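Local coordinates for protein peroxisomal catalase A (Saccharomyces cerevisiae, PDB 1A4E) that probably breaks down hydrogen peroxide from peroxisomal oxidases into water and oxygen, using heme as cofactor in a homotetramer, at residues E48-R53 / Q311-A316. Sequence-based numbering, arbitrary orientation.
Sequences ENIPQR and QVEQAA. With HEM (protoporphyrin IX containing Fe), chain I.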
# COMPACT_ATOMS: atom_id res chain seq x y z
N GLU B 48 -6.49 -8.72 -6.72
CA GLU B 48 -7.76 -8.23 -7.23
C GLU B 48 -8.56 -7.39 -6.26
O GLU B 48 -9.27 -6.47 -6.67
CB GLU B 48 -8.62 -9.38 -7.62
CG GLU B 48 -8.15 -10.08 -8.88
CD GLU B 48 -9.05 -11.23 -9.34
OE1 GLU B 48 -9.95 -11.65 -8.61
OE2 GLU B 48 -8.83 -11.73 -10.44
N ASN B 49 -8.44 -7.71 -4.97
CA ASN B 49 -9.20 -7.05 -3.92
C ASN B 49 -8.55 -5.83 -3.30
O ASN B 49 -7.34 -5.77 -3.10
CB ASN B 49 -9.50 -8.02 -2.77
CG ASN B 49 -10.35 -9.21 -3.17
OD1 ASN B 49 -11.25 -9.10 -3.99
ND2 ASN B 49 -10.10 -10.39 -2.63
N ILE B 50 -9.40 -4.85 -3.05
CA ILE B 50 -9.05 -3.65 -2.31
C ILE B 50 -9.78 -3.76 -0.97
O ILE B 50 -10.72 -4.56 -0.88
CB ILE B 50 -9.49 -2.36 -3.07
CG1 ILE B 50 -11.00 -2.31 -3.37
CG2 ILE B 50 -8.67 -2.32 -4.34
CD1 ILE B 50 -11.45 -1.00 -4.06
N PRO B 51 -9.44 -3.05 0.13
CA PRO B 51 -10.16 -3.11 1.39
C PRO B 51 -11.60 -2.65 1.17
O PRO B 51 -11.85 -1.78 0.35
CB PRO B 51 -9.40 -2.19 2.32
CG PRO B 51 -8.03 -2.10 1.72
CD PRO B 51 -8.34 -2.08 0.23
N GLN B 52 -12.57 -3.26 1.85
CA GLN B 52 -13.95 -2.81 1.75
C GLN B 52 -14.14 -1.50 2.49
O GLN B 52 -13.41 -1.18 3.43
CB GLN B 52 -14.88 -3.87 2.34
CG GLN B 52 -14.66 -4.10 3.84
CD GLN B 52 -15.53 -5.17 4.48
OE1 GLN B 52 -15.83 -5.12 5.67
NE2 GLN B 52 -15.96 -6.17 3.72
N ARG B 53 -15.13 -0.72 2.04
CA ARG B 53 -15.56 0.51 2.70
C ARG B 53 -15.82 0.31 4.19
O ARG B 53 -16.33 -0.73 4.61
CB ARG B 53 -16.83 0.99 2.02
CG ARG B 53 -16.58 2.08 1.03
CD ARG B 53 -17.77 2.35 0.13
NE ARG B 53 -17.68 1.44 -0.98
CZ ARG B 53 -17.65 1.83 -2.26
NH1 ARG B 53 -17.71 3.10 -2.64
NH2 ARG B 53 -17.52 0.89 -3.18
N GLN B 311 -16.66 0.55 -11.61
CA GLN B 311 -17.56 1.68 -11.51
C GLN B 311 -18.28 1.90 -10.20
O GLN B 311 -18.58 3.05 -9.87
CB GLN B 311 -18.58 1.56 -12.64
CG GLN B 311 -17.86 1.71 -13.97
CD GLN B 311 -18.74 1.49 -15.16
OE1 GLN B 311 -18.95 2.37 -15.99
NE2 GLN B 311 -19.28 0.28 -15.29
N VAL B 312 -18.54 0.85 -9.44
CA VAL B 312 -19.28 0.95 -8.19
C VAL B 312 -18.35 0.75 -7.01
O VAL B 312 -18.30 1.57 -6.09
CB VAL B 312 -20.43 -0.10 -8.18
CG1 VAL B 312 -21.27 0.03 -6.93
CG2 VAL B 312 -21.34 0.13 -9.37
N GLU B 313 -17.57 -0.33 -7.04
CA GLU B 313 -16.65 -0.61 -5.95
C GLU B 313 -15.53 0.42 -5.88
O GLU B 313 -15.11 0.80 -4.79
CB GLU B 313 -16.10 -2.02 -6.15
CG GLU B 313 -15.33 -2.57 -4.95
CD GLU B 313 -16.12 -2.71 -3.65
OE1 GLU B 313 -17.34 -2.88 -3.66
OE2 GLU B 313 -15.49 -2.67 -2.60
N GLN B 314 -15.06 0.92 -7.02
CA GLN B 314 -14.04 1.95 -7.02
C GLN B 314 -14.59 3.38 -6.88
O GLN B 314 -13.81 4.34 -6.83
CB GLN B 314 -13.23 1.86 -8.30
CG GLN B 314 -12.29 0.67 -8.29
CD GLN B 314 -11.19 0.79 -9.33
OE1 GLN B 314 -10.00 0.64 -9.03
NE2 GLN B 314 -11.54 1.06 -10.59
N ALA B 315 -15.91 3.54 -6.79
CA ALA B 315 -16.53 4.85 -6.67
C ALA B 315 -16.25 5.45 -5.30
O ALA B 315 -16.32 4.79 -4.27
CB ALA B 315 -18.03 4.73 -6.84
N ALA B 316 -15.90 6.74 -5.33
CA ALA B 316 -15.55 7.49 -4.14
C ALA B 316 -16.50 8.66 -3.95
O ALA B 316 -16.59 9.54 -4.81
CB ALA B 316 -14.15 8.03 -4.26
CHA HEM I . -19.59 5.94 4.09
CHB HEM I . -17.42 8.20 7.72
CHC HEM I . -21.67 9.78 9.24
CHD HEM I . -23.62 8.40 5.07
C1A HEM I . -18.65 6.28 5.04
C2A HEM I . -17.23 6.02 4.91
C3A HEM I . -16.61 6.73 5.88
C4A HEM I . -17.65 7.39 6.63
CMA HEM I . -15.11 6.89 6.11
CAA HEM I . -16.57 5.18 3.83
CBA HEM I . -15.97 6.10 2.79
CGA HEM I . -15.25 5.40 1.66
O1A HEM I . -14.42 4.53 1.89
O2A HEM I . -15.53 5.76 0.53
C1B HEM I . -18.39 8.85 8.44
C2B HEM I . -18.13 9.60 9.65
C3B HEM I . -19.36 9.97 10.15
C4B HEM I . -20.34 9.46 9.21
CMB HEM I . -16.73 9.85 10.19
CAB HEM I . -19.68 10.68 11.32
CBB HEM I . -18.78 11.45 12.19
C1C HEM I . -22.58 9.57 8.22
C2C HEM I . -23.88 10.20 8.15
C3C HEM I . -24.41 9.87 6.94
C4C HEM I . -23.43 9.03 6.29
CMC HEM I . -24.46 11.11 9.24
CAC HEM I . -25.61 10.29 6.39
CBC HEM I . -25.94 11.68 6.16
C1D HEM I . -22.69 7.58 4.44
C2D HEM I . -22.91 6.92 3.18
C3D HEM I . -21.79 6.21 2.93
C4D HEM I . -20.88 6.44 4.02
CMD HEM I . -24.14 7.01 2.29
CAD HEM I . -21.56 5.28 1.75
CBD HEM I . -20.95 5.95 0.54
CGD HEM I . -20.82 4.95 -0.60
O1D HEM I . -21.83 4.42 -1.04
O2D HEM I . -19.71 4.69 -1.04
NA HEM I . -18.90 7.15 6.09
NB HEM I . -19.74 8.79 8.16
NC HEM I . -22.29 8.89 7.06
ND HEM I . -21.44 7.30 4.94
FE HEM I . -20.60 8.00 6.58
O HOH W 1 -13.71 -4.47 -1.30
O HOH W 2 -13.76 -0.82 -1.47
O HOH W 3 -16.86 -1.67 -0.24
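Residues 48-53, an irregular stretch that comes closest at Ile50 and Gln314, with 8.9 Å between their CA atoms, pass the carboxyl end of helix 308-313 on the propionate side of the catalase heme pocket. How an arginine can link a helix end to a cofactor is well illustrated by Arg53. Its chain is bent at chi3 (-87°), and the guanidinium meets backbone carbonyls at the end of the helix and in the loop just after it. NH2 of Arg53 donates to Val312 O over 3.1 Å at 156°, while Ala315 N reaches that oxygen from the opposite face of the carbonyl plane. NH1 of Arg53 makes weak hydrogen bonds to Ala315 O and to the propionate oxygen O2D of the heme. The Glu313 carboxylate, placed by a bend at chi2, forms a long salt bridge, OE1 to NH2 of Arg53 at 3.8 Å. Arg348, which donates to Ala315 O and Glu313 O, and Arg93, whose NE hydrogen-bonds to the heme, bring like charges close to Arg53; the propionate and the Glu313 carboxylate probably offset them. A leucine in place of Arg53 would probably leave the propionate and Val312 O each without one donor and Glu313 without this positive partner. Beside this polar cluster, CD1 of Ile50 packs against CG of Glu313. Three waters lie at Glu313 OE2: one donates to it and to Ile50 O, and another accepts from Arg53 N at 3.0 Å.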